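Aminoglycoside acetyltransferase meta-AAC0020 (PDB 5F47) probably transfers an acetyl group from acetyl-coenzyme A to aminoglycoside antibiotics, as a resistance enzyme of the GNAT family. Local coordinates at residues N9-E14 / F60-E65; L21-Q26 / N66-G71. One frame throughout, in Å; residues are numbered along the deposited sequence.

Contact 1. Residues N9-E14 / F60-E65; sequences NFLKIE and FVALLE
Lys12 and Leu63 face each other as an antiparallel hydrogen-bonded pair. Lys12 N donates to Leu63 O at 2.9 Å, and Leu63 N returns the bond to Lys12 O at 2.8 Å. Glu14 and Val61 repeat the pattern two residues on. There Val61 N meets Glu14 O at 2.8 Å in a nearly straight bond, with 173° at the hydrogen. Between these pairs Ile13 and Ala62 form a non-hydrogen-bonded pair.

On the face with Ile13 and Ala62 the contact is apolar. Ile13 CD1 rests on Ala62 CB at 3.7 Å. CG of Leu11 is anti to its backbone N (chi1 -172°), beside the carbonyl carbon, and from there its CD1 meets Leu64 CD2 at 3.8 Å. On the face with Glu14 and Leu63 the chemistry is mixed. The two side chains cross at about a right angle, and Leu63 CD1 lies over the flat face of the carboxylate, 3.5 Å from Glu14 OE1. Just beyond the paired residues a water bridges the backbones: it donates to Phe10 O at 2.6 Å and accepts from Glu65 N at 2.7 Å.

This is the pairing of the first two strands of the GNAT sheet, with strand 11-15 outermost within the chain. Helix 103-117 covers the Ile13 face, where Phe114 meets the Phe60 ring edge-to-face. On the other face Val61 and Leu63 touch Ile68 of strand 67-77.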
ATOM      1  N   ASN B   9      12.609  -0.055  30.886  1.00 71.75           N
ATOM      2  CA  ASN B   9      13.713  -1.011  30.926  1.00 72.39           C
ATOM      3  C   ASN B   9      13.269  -2.466  30.808  1.00 67.51           C
ATOM      4  O   ASN B   9      14.091  -3.377  30.879  1.00 66.58           O
ATOM      5  CB  ASN B   9      14.530  -0.827  32.206  1.00 80.84           C
ATOM      6  CG  ASN B   9      14.784   0.630  32.528  1.00 88.05           C
ATOM      7  OD1 ASN B   9      15.332   1.370  31.711  1.00 89.64           O
ATOM      8  ND2 ASN B   9      14.394   1.050  33.727  1.00 92.58           N
ATOM      9  N   PHE B  10      11.972  -2.683  30.611  1.00 42.77           N
ATOM     10  CA  PHE B  10      11.448  -4.029  30.411  1.00 43.22           C
ATOM     11  C   PHE B  10      10.997  -4.234  28.972  1.00 39.13           C
ATOM     12  O   PHE B  10      10.930  -5.360  28.485  1.00 38.84           O
ATOM     13  CB  PHE B  10      10.281  -4.299  31.358  1.00 46.31           C
ATOM     14  CG  PHE B  10      10.650  -4.212  32.807  1.00 52.52           C
ATOM     15  CD1 PHE B  10      11.009  -5.348  33.508  1.00 55.95           C
ATOM     16  CD2 PHE B  10      10.653  -2.994  33.463  1.00 55.35           C
ATOM     17  CE1 PHE B  10      11.353  -5.272  34.839  1.00 60.23           C
ATOM     18  CE2 PHE B  10      10.997  -2.911  34.793  1.00 59.22           C
ATOM     19  CZ  PHE B  10      11.350  -4.053  35.481  1.00 61.85           C
ATOM     20  N   LEU B  11      10.678  -3.138  28.300  1.00 34.30           N
ATOM     21  CA  LEU B  11      10.121  -3.225  26.958  1.00 32.72           C
ATOM     22  C   LEU B  11      11.172  -3.645  25.935  1.00 31.97           C
ATOM     23  O   LEU B  11      12.268  -3.093  25.891  1.00 34.90           O
ATOM     24  CB  LEU B  11       9.501  -1.890  26.559  1.00 33.62           C
ATOM     25  CG  LEU B  11       8.711  -1.868  25.255  1.00 33.82           C
ATOM     26  CD1 LEU B  11       7.414  -2.640  25.399  1.00 33.24           C
ATOM     27  CD2 LEU B  11       8.438  -0.430  24.852  1.00 34.69           C
ATOM     28  N   LYS B  12      10.824  -4.621  25.104  1.00 29.04           N
ATOM     29  CA  LYS B  12      11.698  -5.035  24.016  1.00 32.44           C
ATOM     30  C   LYS B  12      11.002  -4.771  22.691  1.00 27.72           C
ATOM     31  O   LYS B  12       9.812  -5.062  22.543  1.00 26.63           O
ATOM     32  CB  LYS B  12      12.068  -6.514  24.129  1.00 36.47           C
ATOM     33  CG  LYS B  12      12.780  -6.899  25.423  1.00 44.22           C
ATOM     34  CD  LYS B  12      14.179  -6.317  25.484  1.00 50.56           C
ATOM     35  CE  LYS B  12      14.939  -6.792  26.723  1.00 57.50           C
ATOM     36  NZ  LYS B  12      14.401  -6.222  27.996  1.00 61.29           N
ATOM     37  N   ILE B  13      11.734  -4.200  21.735  1.00 27.19           N
ATOM     38  CA  ILE B  13      11.216  -4.008  20.385  1.00 26.20           C
ATOM     39  C   ILE B  13      11.983  -4.925  19.456  1.00 27.66           C
ATOM     40  O   ILE B  13      13.216  -4.882  19.417  1.00 30.99           O
ATOM     41  CB  ILE B  13      11.349  -2.552  19.891  1.00 29.10           C
ATOM     42  CG1 ILE B  13      10.612  -1.591  20.828  1.00 30.71           C
ATOM     43  CG2 ILE B  13      10.827  -2.422  18.470  1.00 28.20           C
ATOM     44  CD1 ILE B  13       9.115  -1.722  20.776  1.00 28.94           C
ATOM     45  N   GLU B  14      11.264  -5.773  18.732  1.00 26.64           N
ATOM     46  CA  GLU B  14      11.905  -6.790  17.918  1.00 28.44           C
ATOM     47  C   GLU B  14      11.250  -6.894  16.557  1.00 25.03           C
ATOM     48  O   GLU B  14      10.041  -6.690  16.413  1.00 22.59           O
ATOM     49  CB  GLU B  14      11.876  -8.147  18.634  1.00 34.49           C
ATOM     50  CG  GLU B  14      12.694  -8.147  19.930  1.00 41.93           C
ATOM     51  CD  GLU B  14      12.698  -9.480  20.662  1.00 47.65           C
ATOM     52  OE1 GLU B  14      12.168 -10.473  20.120  1.00 48.04           O
ATOM     53  OE2 GLU B  14      13.243  -9.527  21.790  1.00 50.90           O
ATOM     54  N   PHE B  60       7.079  -5.640  13.127  1.00 15.20           N
ATOM     55  CA  PHE B  60       7.804  -5.236  14.326  1.00 17.12           C
ATOM     56  C   PHE B  60       6.881  -5.387  15.518  1.00 17.35           C
ATOM     57  O   PHE B  60       5.719  -4.994  15.446  1.00 18.77           O
ATOM     58  CB  PHE B  60       8.295  -3.795  14.212  1.00 18.93           C
ATOM     59  CG  PHE B  60       9.330  -3.591  13.142  1.00 19.57           C
ATOM     60  CD1 PHE B  60       8.951  -3.493  11.812  1.00 20.67           C
ATOM     61  CD2 PHE B  60      10.673  -3.518  13.461  1.00 22.85           C
ATOM     62  CE1 PHE B  60       9.897  -3.317  10.820  1.00 22.31           C
ATOM     63  CE2 PHE B  60      11.623  -3.333  12.467  1.00 23.70           C
ATOM     64  CZ  PHE B  60      11.219  -3.252  11.142  1.00 22.52           C
ATOM     65  N   VAL B  61       7.388  -5.947  16.607  1.00 19.16           N
ATOM     66  CA  VAL B  61       6.566  -6.128  17.798  1.00 18.89           C
ATOM     67  C   VAL B  61       7.182  -5.537  19.054  1.00 18.79           C
ATOM     68  O   VAL B  61       8.395  -5.337  19.158  1.00 19.70           O
ATOM     69  CB  VAL B  61       6.259  -7.621  18.054  1.00 19.98           C
ATOM     70  CG1 VAL B  61       5.520  -8.217  16.855  1.00 18.95           C
ATOM     71  CG2 VAL B  61       7.520  -8.424  18.363  1.00 21.09           C
ATOM     72  N   ALA B  62       6.312  -5.257  20.015  1.00 19.49           N
ATOM     73  CA  ALA B  62       6.738  -4.810  21.335  1.00 19.62           C
ATOM     74  C   ALA B  62       6.410  -5.895  22.334  1.00 21.29           C
ATOM     75  O   ALA B  62       5.303  -6.437  22.328  1.00 21.92           O
ATOM     76  CB  ALA B  62       6.062  -3.514  21.710  1.00 21.10           C
ATOM     77  N   LEU B  63       7.370  -6.208  23.200  1.00 22.78           N
ATOM     78  CA  LEU B  63       7.234  -7.324  24.120  1.00 26.26           C
ATOM     79  C   LEU B  63       7.469  -6.880  25.544  1.00 27.60           C
ATOM     80  O   LEU B  63       8.410  -6.137  25.817  1.00 27.11           O
ATOM     81  CB  LEU B  63       8.229  -8.424  23.775  1.00 29.08           C
ATOM     82  CG  LEU B  63       7.994  -9.208  22.491  1.00 29.31           C
ATOM     83  CD1 LEU B  63       9.321  -9.495  21.821  1.00 30.36           C
ATOM     84  CD2 LEU B  63       7.275 -10.500  22.820  1.00 31.65           C
ATOM     85  N   LEU B  64       6.595  -7.319  26.440  1.00 27.28           N
ATOM     86  CA  LEU B  64       6.871  -7.277  27.866  1.00 33.98           C
ATOM     87  C   LEU B  64       7.011  -8.727  28.293  1.00 39.42           C
ATOM     88  O   LEU B  64       6.048  -9.495  28.221  1.00 36.74           O
ATOM     89  CB  LEU B  64       5.771  -6.556  28.631  1.00 33.36           C
ATOM     90  CG  LEU B  64       5.744  -5.057  28.333  1.00 31.44           C
ATOM     91  CD1 LEU B  64       4.582  -4.400  29.040  1.00 32.27           C
ATOM     92  CD2 LEU B  64       7.055  -4.419  28.784  1.00 32.53           C
ATOM     93  N   GLU B  65       8.224  -9.079  28.717  1.00 46.79           N
ATOM     94  CA  GLU B  65       8.685 -10.462  28.767  1.00 57.05           C
ATOM     95  C   GLU B  65       8.534 -11.094  27.387  1.00 58.08           C
ATOM     96  O   GLU B  65       9.175 -10.660  26.424  1.00 56.61           O
ATOM     97  CB  GLU B  65       7.933 -11.252  29.831  1.00 64.70           C
ATOM     98  CG  GLU B  65       8.264 -10.792  31.229  1.00 72.10           C
ATOM     99  CD  GLU B  65       7.503 -11.553  32.283  1.00 78.70           C
ATOM    100  OE1 GLU B  65       7.635 -12.794  32.342  1.00 81.94           O
ATOM    101  OE2 GLU B  65       6.774 -10.901  33.055  1.00 80.13           O
TER
HETATM  102  O   HOH W   1      10.690  -7.956  28.711  1.00 42.68           O

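Contact 2. Residues L21-Q26 / N66-G71; sequences LPKFIQ and NKIVGG
Helix 21-34, the first helix of this GNAT fold, packs here against the start of strand 67-77, and Gln26 meets Ile68. The segment axes make an angle of 45° and come within 8.8 Å. Ile68 is the buried apolar centre of the contact. Its CG1 is anti to its carbonyl carbon (chi1 -63°), a position that sets CG1 against Gln26 CB at 3.7 Å. Its CD1 lies 4.1 Å from Lys23 CB. Lys23 crosses Ile68 at about a right angle, so the lysine offers the side of its aliphatic chain.

One direct polar link joins the helix to the strand backbone. Gln26 OE1 accepts a weak hydrogen bond from Ile68 N at 3.4 Å, although the angle at the hydrogen is a straight 168°. A water donates to Asn66 O at 2.8 Å and also lies near Gln26 NE2. That second approach, NE2 to water at 2.4 Å, is too short for a sound bond, so a water bridge here is doubtful. Further out, Lys23 CE passes 3.9 Å from Asn66 ND2. Asn66 is poorly ordered, so this outer edge is less certain.

Further along the strand, Val69 and Gly70 both face Ala62 of strand 57-64 in a classic beta bulge. On the far side of the helix, Leu21 and Phe24 touch helix 45-53.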
ATOM      1  N   LEU B  21       6.203 -17.262  13.760  1.00 23.89           N
ATOM      2  CA  LEU B  21       4.757 -17.388  13.561  1.00 24.40           C
ATOM      3  C   LEU B  21       3.941 -17.237  14.853  1.00 24.14           C
ATOM      4  O   LEU B  21       2.899 -16.584  14.826  1.00 21.89           O
ATOM      5  CB  LEU B  21       4.407 -18.712  12.888  1.00 26.49           C
ATOM      6  CG  LEU B  21       2.932 -18.848  12.499  1.00 26.75           C
ATOM      7  CD1 LEU B  21       2.469 -17.695  11.612  1.00 26.54           C
ATOM      8  CD2 LEU B  21       2.699 -20.184  11.817  1.00 28.23           C
ATOM      9  N   PRO B  22       4.388 -17.834  15.982  1.00 25.17           N
ATOM     10  CA  PRO B  22       3.573 -17.639  17.190  1.00 23.69           C
ATOM     11  C   PRO B  22       3.406 -16.180  17.598  1.00 23.78           C
ATOM     12  O   PRO B  22       2.299 -15.794  17.979  1.00 22.93           O
ATOM     13  CB  PRO B  22       4.353 -18.410  18.265  1.00 27.13           C
ATOM     14  CG  PRO B  22       5.041 -19.472  17.511  1.00 27.96           C
ATOM     15  CD  PRO B  22       5.476 -18.802  16.239  1.00 25.71           C
ATOM     16  N   LYS B  23       4.471 -15.381  17.520  1.00 22.70           N
ATOM     17  CA  LYS B  23       4.354 -13.967  17.854  1.00 21.82           C
ATOM     18  C   LYS B  23       3.511 -13.230  16.820  1.00 20.36           C
ATOM     19  O   LYS B  23       2.794 -12.296  17.161  1.00 18.67           O
ATOM     20  CB  LYS B  23       5.736 -13.321  17.980  1.00 21.62           C
ATOM     21  CG  LYS B  23       6.454 -13.709  19.268  1.00 24.85           C
ATOM     22  CD  LYS B  23       7.877 -13.176  19.287  1.00 25.35           C
ATOM     23  CE  LYS B  23       8.620 -13.616  20.545  1.00 29.83           C
ATOM     24  NZ  LYS B  23      10.071 -13.287  20.459  1.00 32.71           N
ATOM     25  N   PHE B  24       3.592 -13.653  15.560  1.00 18.97           N
ATOM     26  CA  PHE B  24       2.785 -13.051  14.499  1.00 17.83           C
ATOM     27  C   PHE B  24       1.296 -13.276  14.797  1.00 17.52           C
ATOM     28  O   PHE B  24       0.492 -12.342  14.712  1.00 16.31           O
ATOM     29  CB  PHE B  24       3.185 -13.654  13.148  1.00 18.79           C
ATOM     30  CG  PHE B  24       2.602 -12.964  11.929  1.00 18.52           C
ATOM     31  CD1 PHE B  24       2.178 -11.637  11.948  1.00 16.91           C
ATOM     32  CD2 PHE B  24       2.495 -13.675  10.740  1.00 18.71           C
ATOM     33  CE1 PHE B  24       1.647 -11.045  10.788  1.00 16.93           C
ATOM     34  CE2 PHE B  24       1.993 -13.100   9.595  1.00 18.11           C
ATOM     35  CZ  PHE B  24       1.559 -11.788   9.610  1.00 16.37           C
ATOM     36  N   ILE B  25       0.953 -14.498  15.186  1.00 19.29           N
ATOM     37  CA  ILE B  25      -0.429 -14.826  15.539  1.00 18.93           C
ATOM     38  C   ILE B  25      -0.875 -14.030  16.761  1.00 19.65           C
ATOM     39  O   ILE B  25      -1.996 -13.510  16.784  1.00 18.31           O
ATOM     40  CB  ILE B  25      -0.589 -16.337  15.767  1.00 20.98           C
ATOM     41  CG1 ILE B  25      -0.454 -17.046  14.419  1.00 20.41           C
ATOM     42  CG2 ILE B  25      -1.952 -16.677  16.407  1.00 21.67           C
ATOM     43  CD1 ILE B  25      -0.447 -18.561  14.514  1.00 23.56           C
ATOM     44  N   GLN B  26      -0.007 -13.900  17.763  1.00 20.35           N
ATOM     45  CA  GLN B  26      -0.327 -13.043  18.912  1.00 21.28           C
ATOM     46  C   GLN B  26      -0.624 -11.612  18.478  1.00 18.75           C
ATOM     47  O   GLN B  26      -1.572 -10.987  18.972  1.00 18.89           O
ATOM     48  CB  GLN B  26       0.813 -13.030  19.931  1.00 25.42           C
ATOM     49  CG  GLN B  26       0.941 -14.256  20.795  1.00 32.67           C
ATOM     50  CD  GLN B  26       2.114 -14.121  21.750  1.00 38.74           C
ATOM     51  OE1 GLN B  26       2.134 -13.233  22.611  1.00 40.79           O
ATOM     52  NE2 GLN B  26       3.111 -14.985  21.588  1.00 41.07           N
ATOM     53  N   ASN B  66       7.694 -12.113  27.282  1.00 60.65           N
ATOM     54  CA  ASN B  66       7.428 -12.708  25.985  1.00 61.28           C
ATOM     55  C   ASN B  66       5.962 -12.547  25.616  1.00 54.46           C
ATOM     56  O   ASN B  66       5.408 -13.344  24.862  1.00 56.12           O
ATOM     57  CB  ASN B  66       7.834 -14.183  25.967  1.00 70.56           C
ATOM     58  CG  ASN B  66       8.491 -14.590  24.660  1.00 75.56           C
ATOM     59  OD1 ASN B  66       8.038 -15.514  23.984  1.00 78.97           O
ATOM     60  ND2 ASN B  66       9.562 -13.893  24.293  1.00 76.49           N
ATOM     61  N   LYS B  67       5.335 -11.507  26.159  1.00 47.99           N
ATOM     62  CA  LYS B  67       3.974 -11.164  25.777  1.00 42.17           C
ATOM     63  C   LYS B  67       3.968  -9.998  24.797  1.00 33.81           C
ATOM     64  O   LYS B  67       4.551  -8.948  25.062  1.00 30.77           O
ATOM     65  CB  LYS B  67       3.125 -10.812  26.993  1.00 46.84           C
ATOM     66  CG  LYS B  67       1.662 -10.559  26.643  1.00 50.60           C
ATOM     67  CD  LYS B  67       0.919  -9.844  27.760  1.00 55.93           C
ATOM     68  CE  LYS B  67      -0.577  -9.804  27.479  1.00 60.42           C
ATOM     69  NZ  LYS B  67      -1.271  -8.737  28.255  1.00 63.81           N
ATOM     70  N   ILE B  68       3.301 -10.193  23.666  1.00 30.85           N
ATOM     71  CA  ILE B  68       3.146  -9.147  22.669  1.00 28.02           C
ATOM     72  C   ILE B  68       2.173  -8.091  23.182  1.00 26.62           C
ATOM     73  O   ILE B  68       1.021  -8.407  23.501  1.00 29.17           O
ATOM     74  CB  ILE B  68       2.630  -9.728  21.340  1.00 29.34           C
ATOM     75  CG1 ILE B  68       3.643 -10.711  20.750  1.00 31.13           C
ATOM     76  CG2 ILE B  68       2.292  -8.615  20.362  1.00 28.04           C
ATOM     77  CD1 ILE B  68       4.900 -10.054  20.277  1.00 30.73           C
ATOM     78  N   VAL B  69       2.626  -6.848  23.281  1.00 24.35           N
ATOM     79  CA  VAL B  69       1.762  -5.788  23.783  1.00 23.41           C
ATOM     80  C   VAL B  69       1.568  -4.689  22.737  1.00 21.07           C
ATOM     81  O   VAL B  69       0.888  -3.686  22.972  1.00 21.83           O
ATOM     82  CB  VAL B  69       2.316  -5.185  25.082  1.00 23.77           C
ATOM     83  CG1 VAL B  69       2.294  -6.243  26.198  1.00 25.82           C
ATOM     84  CG2 VAL B  69       3.717  -4.627  24.864  1.00 23.12           C
ATOM     85  N   GLY B  70       2.155  -4.894  21.567  1.00 19.83           N
ATOM     86  CA  GLY B  70       1.980  -3.957  20.477  1.00 18.35           C
ATOM     87  C   GLY B  70       2.726  -4.421  19.247  1.00 17.90           C
ATOM     88  O   GLY B  70       3.569  -5.307  19.328  1.00 19.04           O
ATOM     89  N   GLY B  71       2.397  -3.859  18.093  1.00 16.41           N
ATOM     90  CA  GLY B  71       3.191  -4.147  16.921  1.00 16.14           C
ATOM     91  C   GLY B  71       2.688  -3.443  15.689  1.00 14.15           C
ATOM     92  O   GLY B  71       1.632  -2.803  15.729  1.00 15.42           O
TER
HETATM   93  O   HOH W   2       5.255 -15.137  22.713  1.00 63.43           O

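Overall arrangement
Both contacts involve the hairpin of strands 57-64 and 67-77, and their centres lie about 10 Å apart. Contact 1 is partly buried and lies within the sheet, where regular backbone bonds do most of the joining. Contact 2 is a surface contact of helix on sheet, held by side-chain packing and one weak hydrogen bond. Probable strand-to-strand bonds join the two: Ala62 N to Gly70 O at 2.8 Å, and Val69 N to Ala62 O at 2.9 Å. Glu14 OE1 of contact 1 and Lys23 NZ of contact 2 make only a long, weak ion pair. Strand 11-15 pairs with strand 57-64, and the helix that follows it packs on strand 67-77.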